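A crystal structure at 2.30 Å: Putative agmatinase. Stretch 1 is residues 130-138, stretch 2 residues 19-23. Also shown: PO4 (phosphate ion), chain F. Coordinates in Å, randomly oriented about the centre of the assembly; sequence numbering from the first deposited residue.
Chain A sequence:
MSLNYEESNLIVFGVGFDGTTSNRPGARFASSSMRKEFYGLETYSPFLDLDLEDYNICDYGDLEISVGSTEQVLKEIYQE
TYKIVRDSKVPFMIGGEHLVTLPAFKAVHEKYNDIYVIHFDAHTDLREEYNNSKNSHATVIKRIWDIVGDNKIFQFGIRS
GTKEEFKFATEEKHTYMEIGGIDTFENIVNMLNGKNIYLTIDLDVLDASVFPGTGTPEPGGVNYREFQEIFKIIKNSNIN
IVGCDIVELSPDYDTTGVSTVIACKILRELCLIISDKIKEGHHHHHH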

ATOM      1  N   TYR A 130       8.261 -12.563  13.188  1.00 21.40           N
ATOM      2  CA  TYR A 130       8.534 -11.365  13.961  1.00 23.10           C
ATOM      3  C   TYR A 130       7.702 -11.513  15.227  1.00 24.31           C
ATOM      4  O   TYR A 130       6.499 -11.764  15.161  1.00 25.45           O
ATOM      5  CB  TYR A 130       8.139 -10.106  13.185  1.00 21.43           C
ATOM      6  CG  TYR A 130       8.564  -8.825  13.873  1.00 21.87           C
ATOM      7  CD1 TYR A 130       9.898  -8.608  14.219  1.00 21.73           C
ATOM      8  CD2 TYR A 130       7.629  -7.837  14.196  1.00 22.61           C
ATOM      9  CE1 TYR A 130      10.296  -7.441  14.876  1.00 23.07           C
ATOM     10  CE2 TYR A 130       8.012  -6.665  14.850  1.00 22.56           C
ATOM     11  CZ  TYR A 130       9.347  -6.474  15.189  1.00 24.59           C
ATOM     12  OH  TYR A 130       9.729  -5.327  15.850  1.00 23.55           O
ATOM     13  N   ASN A 131       8.350 -11.374  16.379  1.00 26.55           N
ATOM     14  CA  ASN A 131       7.667 -11.535  17.659  1.00 29.00           C
ATOM     15  C   ASN A 131       7.005 -12.911  17.697  1.00 28.80           C
ATOM     16  O   ASN A 131       5.877 -13.058  18.163  1.00 27.48           O
ATOM     17  CB  ASN A 131       6.616 -10.436  17.866  1.00 29.01           C
ATOM     18  CG  ASN A 131       7.238  -9.056  18.029  1.00 32.37           C
ATOM     19  OD1 ASN A 131       8.245  -8.899  18.721  1.00 31.60           O
ATOM     20  ND2 ASN A 131       6.634  -8.048  17.401  1.00 34.07           N
ATOM     21  N   ASN A 132       7.722 -13.906  17.174  1.00 28.81           N
ATOM     22  CA  ASN A 132       7.265 -15.295  17.144  1.00 29.46           C
ATOM     23  C   ASN A 132       6.033 -15.598  16.291  1.00 29.62           C
ATOM     24  O   ASN A 132       5.457 -16.678  16.403  1.00 30.29           O
ATOM     25  CB  ASN A 132       7.023 -15.782  18.575  1.00 30.50           C
ATOM     26  CG  ASN A 132       8.274 -15.693  19.437  1.00 32.63           C
ATOM     27  OD1 ASN A 132       8.240 -15.158  20.546  1.00 32.99           O
ATOM     28  ND2 ASN A 132       9.385 -16.219  18.929  1.00 31.91           N
ATOM     29  N   SER A 133       5.630 -14.661  15.439  1.00 29.50           N
ATOM     30  CA  SER A 133       4.464 -14.877  14.581  1.00 30.10           C
ATOM     31  C   SER A 133       4.840 -14.841  13.102  1.00 29.22           C
ATOM     32  O   SER A 133       5.603 -13.975  12.663  1.00 27.52           O
ATOM     33  CB  SER A 133       3.392 -13.816  14.850  1.00 31.99           C
ATOM     34  OG  SER A 133       2.984 -13.821  16.209  1.00 38.58           O
ATOM     35  N   LYS A 134       4.304 -15.788  12.338  1.00 28.59           N
ATOM     36  CA  LYS A 134       4.565 -15.853  10.908  1.00 28.12           C
ATOM     37  C   LYS A 134       3.782 -14.749  10.216  1.00 26.53           C
ATOM     38  O   LYS A 134       4.171 -14.269   9.155  1.00 24.74           O
ATOM     39  CB  LYS A 134       4.139 -17.209  10.342  1.00 32.58           C
ATOM     40  CG  LYS A 134       5.025 -18.365  10.774  1.00 40.14           C
ATOM     41  CD  LYS A 134       4.539 -19.688  10.200  1.00 43.72           C
ATOM     42  CE  LYS A 134       5.322 -20.857  10.789  1.00 47.51           C
ATOM     43  NZ  LYS A 134       4.780 -22.186  10.375  1.00 50.74           N
ATOM     44  N   ASN A 135       2.671 -14.352  10.826  1.00 24.19           N
ATOM     45  CA  ASN A 135       1.830 -13.308  10.264  1.00 24.29           C
ATOM     46  C   ASN A 135       2.017 -12.030  11.057  1.00 23.48           C
ATOM     47  O   ASN A 135       1.468 -11.867  12.147  1.00 22.96           O
ATOM     48  CB  ASN A 135       0.365 -13.745  10.276  1.00 25.47           C
ATOM     49  CG  ASN A 135       0.120 -14.953   9.391  1.00 27.30           C
ATOM     50  OD1 ASN A 135       0.480 -14.950   8.214  1.00 26.49           O
ATOM     51  ND2 ASN A 135      -0.490 -15.992   9.950  1.00 26.41           N
ATOM     52  N   SER A 136       2.813 -11.131  10.491  1.00 21.95           N
ATOM     53  CA  SER A 136       3.133  -9.854  11.105  1.00 20.95           C
ATOM     54  C   SER A 136       3.303  -8.814  10.008  1.00 20.57           C
ATOM     55  O   SER A 136       3.422  -9.159   8.829  1.00 21.13           O
ATOM     56  CB  SER A 136       4.440  -9.988  11.893  1.00 21.68           C
ATOM     57  OG  SER A 136       4.993  -8.725  12.214  1.00 23.53           O
ATOM     58  N   HIS A 137       3.314  -7.542  10.389  1.00 19.25           N
ATOM     59  CA  HIS A 137       3.501  -6.488   9.402  1.00 18.26           C
ATOM     60  C   HIS A 137       4.907  -6.598   8.805  1.00 17.25           C
ATOM     61  O   HIS A 137       5.144  -6.182   7.670  1.00 16.33           O
ATOM     62  CB  HIS A 137       3.321  -5.102  10.045  1.00 17.00           C
ATOM     63  CG  HIS A 137       4.201  -4.858  11.234  1.00 16.64           C
ATOM     64  ND1 HIS A 137       3.850  -5.239  12.513  1.00 19.06           N
ATOM     65  CD2 HIS A 137       5.413  -4.260  11.340  1.00 16.22           C
ATOM     66  CE1 HIS A 137       4.806  -4.883  13.356  1.00 17.16           C
ATOM     67  NE2 HIS A 137       5.765  -4.289  12.671  1.00 17.12           N
ATOM     68  N   ALA A 138       5.825  -7.184   9.573  1.00 16.91           N
ATOM     69  CA  ALA A 138       7.223  -7.337   9.162  1.00 16.85           C
ATOM     70  C   ALA A 138       7.546  -8.578   8.326  1.00 18.59           C
ATOM     71  O   ALA A 138       8.692  -8.762   7.903  1.00 17.07           O
ATOM     72  CB  ALA A 138       8.120  -7.315  10.394  1.00 15.36           C
TER
HETATM   73  P   PO4 F 305       6.595  -3.465  16.914  1.00 28.72           P
HETATM   74  O1  PO4 F 305       7.847  -3.526  16.117  1.00 28.28           O
HETATM   75  O2  PO4 F 305       5.564  -4.331  16.288  1.00 27.35           O
HETATM   76  O3  PO4 F 305       6.864  -3.942  18.296  1.00 30.38           O
HETATM   77  O4  PO4 F 305       6.105  -2.060  16.958  1.00 28.41           O
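Stretch 2 (19-23) GTTSN

Stretch 2 (G19–N23) lies as an irregular loop on stretch 1, itself without helix or strand but folded at its start into a type I' β turn, Y130 to S133, closed by Y130 N to S133 O (3.1 Å) and S133 N to Y130 O (3.0 Å). The backbones come nearest at S136 and T20, CA to CA 5.6 Å; from there stretch 2 runs on past H137 to the phosphate. Direct polar contact is slight: the one hydrogen bond across the stretches, H137 N to T20 OG1, is weak at 3.4 Å and 135°. T20 has its CB toward stretch 1 and is the residue most covered there; its CG2 packs 3.7 Å from N135 O, and its OG1 lies 3.5 Å from H137 ND1, at the edge of the imidazole. T21 OG1 stands 3.7 Å from the same ND1. Farther out, N131 ND2 approaches S22 OG at 3.8 Å, without a hydrogen bond. Water 1 bridges the gap, donating to T20 O (2.8 Å) and hydrogen-bonding S136 OG (2.9 Å); A138 N donates to that OG (3.2 Å). The phosphate, probably from the crystallisation liquor, ties both stretches together: S22 N binds its O2 (3.0 Å), N23 N its O3 (2.9 Å) and Y130 OH its O1 (2.6 Å), while H137 CE1 lies 3.1 Å from phosphate O2.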

ATOM      1  N   GLY A  19      -3.261  -5.047  15.120  1.00 20.15           N
ATOM      2  CA  GLY A  19      -3.144  -6.162  16.041  1.00 20.91           C
ATOM      3  C   GLY A  19      -1.801  -6.854  16.216  1.00 22.72           C
ATOM      4  O   GLY A  19      -1.568  -7.441  17.276  1.00 24.14           O
ATOM      5  N   THR A  20      -0.918  -6.816  15.219  1.00 21.02           N
ATOM      6  CA  THR A  20       0.376  -7.473  15.381  1.00 21.90           C
ATOM      7  C   THR A  20       1.512  -6.497  15.664  1.00 22.23           C
ATOM      8  O   THR A  20       2.681  -6.878  15.637  1.00 21.01           O
ATOM      9  CB  THR A  20       0.748  -8.344  14.153  1.00 22.42           C
ATOM     10  OG1 THR A  20       1.257  -7.517  13.103  1.00 21.09           O
ATOM     11  CG2 THR A  20      -0.472  -9.109  13.646  1.00 22.54           C
ATOM     12  N   THR A  21       1.162  -5.242  15.940  1.00 22.56           N
ATOM     13  CA  THR A  21       2.153  -4.211  16.253  1.00 22.53           C
ATOM     14  C   THR A  21       2.203  -4.080  17.771  1.00 22.17           C
ATOM     15  O   THR A  21       1.193  -3.772  18.396  1.00 21.21           O
ATOM     16  CB  THR A  21       1.761  -2.849  15.651  1.00 25.25           C
ATOM     17  OG1 THR A  21       1.516  -2.995  14.246  1.00 26.59           O
ATOM     18  CG2 THR A  21       2.877  -1.832  15.866  1.00 24.14           C
ATOM     19  N   SER A  22       3.377  -4.291  18.357  1.00 20.82           N
ATOM     20  CA  SER A  22       3.518  -4.238  19.810  1.00 22.10           C
ATOM     21  C   SER A  22       3.942  -2.913  20.444  1.00 21.47           C
ATOM     22  O   SER A  22       3.186  -2.318  21.218  1.00 20.07           O
ATOM     23  CB  SER A  22       4.486  -5.334  20.270  1.00 21.55           C
ATOM     24  OG  SER A  22       4.090  -6.601  19.770  1.00 26.36           O
ATOM     25  N   ASN A  23       5.150  -2.453  20.131  1.00 20.48           N
ATOM     26  CA  ASN A  23       5.649  -1.218  20.725  1.00 21.16           C
ATOM     27  C   ASN A  23       5.116   0.087  20.150  1.00 19.75           C
ATOM     28  O   ASN A  23       5.132   1.109  20.836  1.00 19.05           O
ATOM     29  CB  ASN A  23       7.177  -1.182  20.671  1.00 24.99           C
ATOM     30  CG  ASN A  23       7.811  -2.334  21.422  1.00 29.56           C
ATOM     31  OD1 ASN A  23       7.366  -2.696  22.513  1.00 32.24           O
ATOM     32  ND2 ASN A  23       8.859  -2.913  20.844  1.00 31.20           N
TER
HETATM   33  O   HOH W   1       4.044  -9.235  14.863  1.00 24.56           O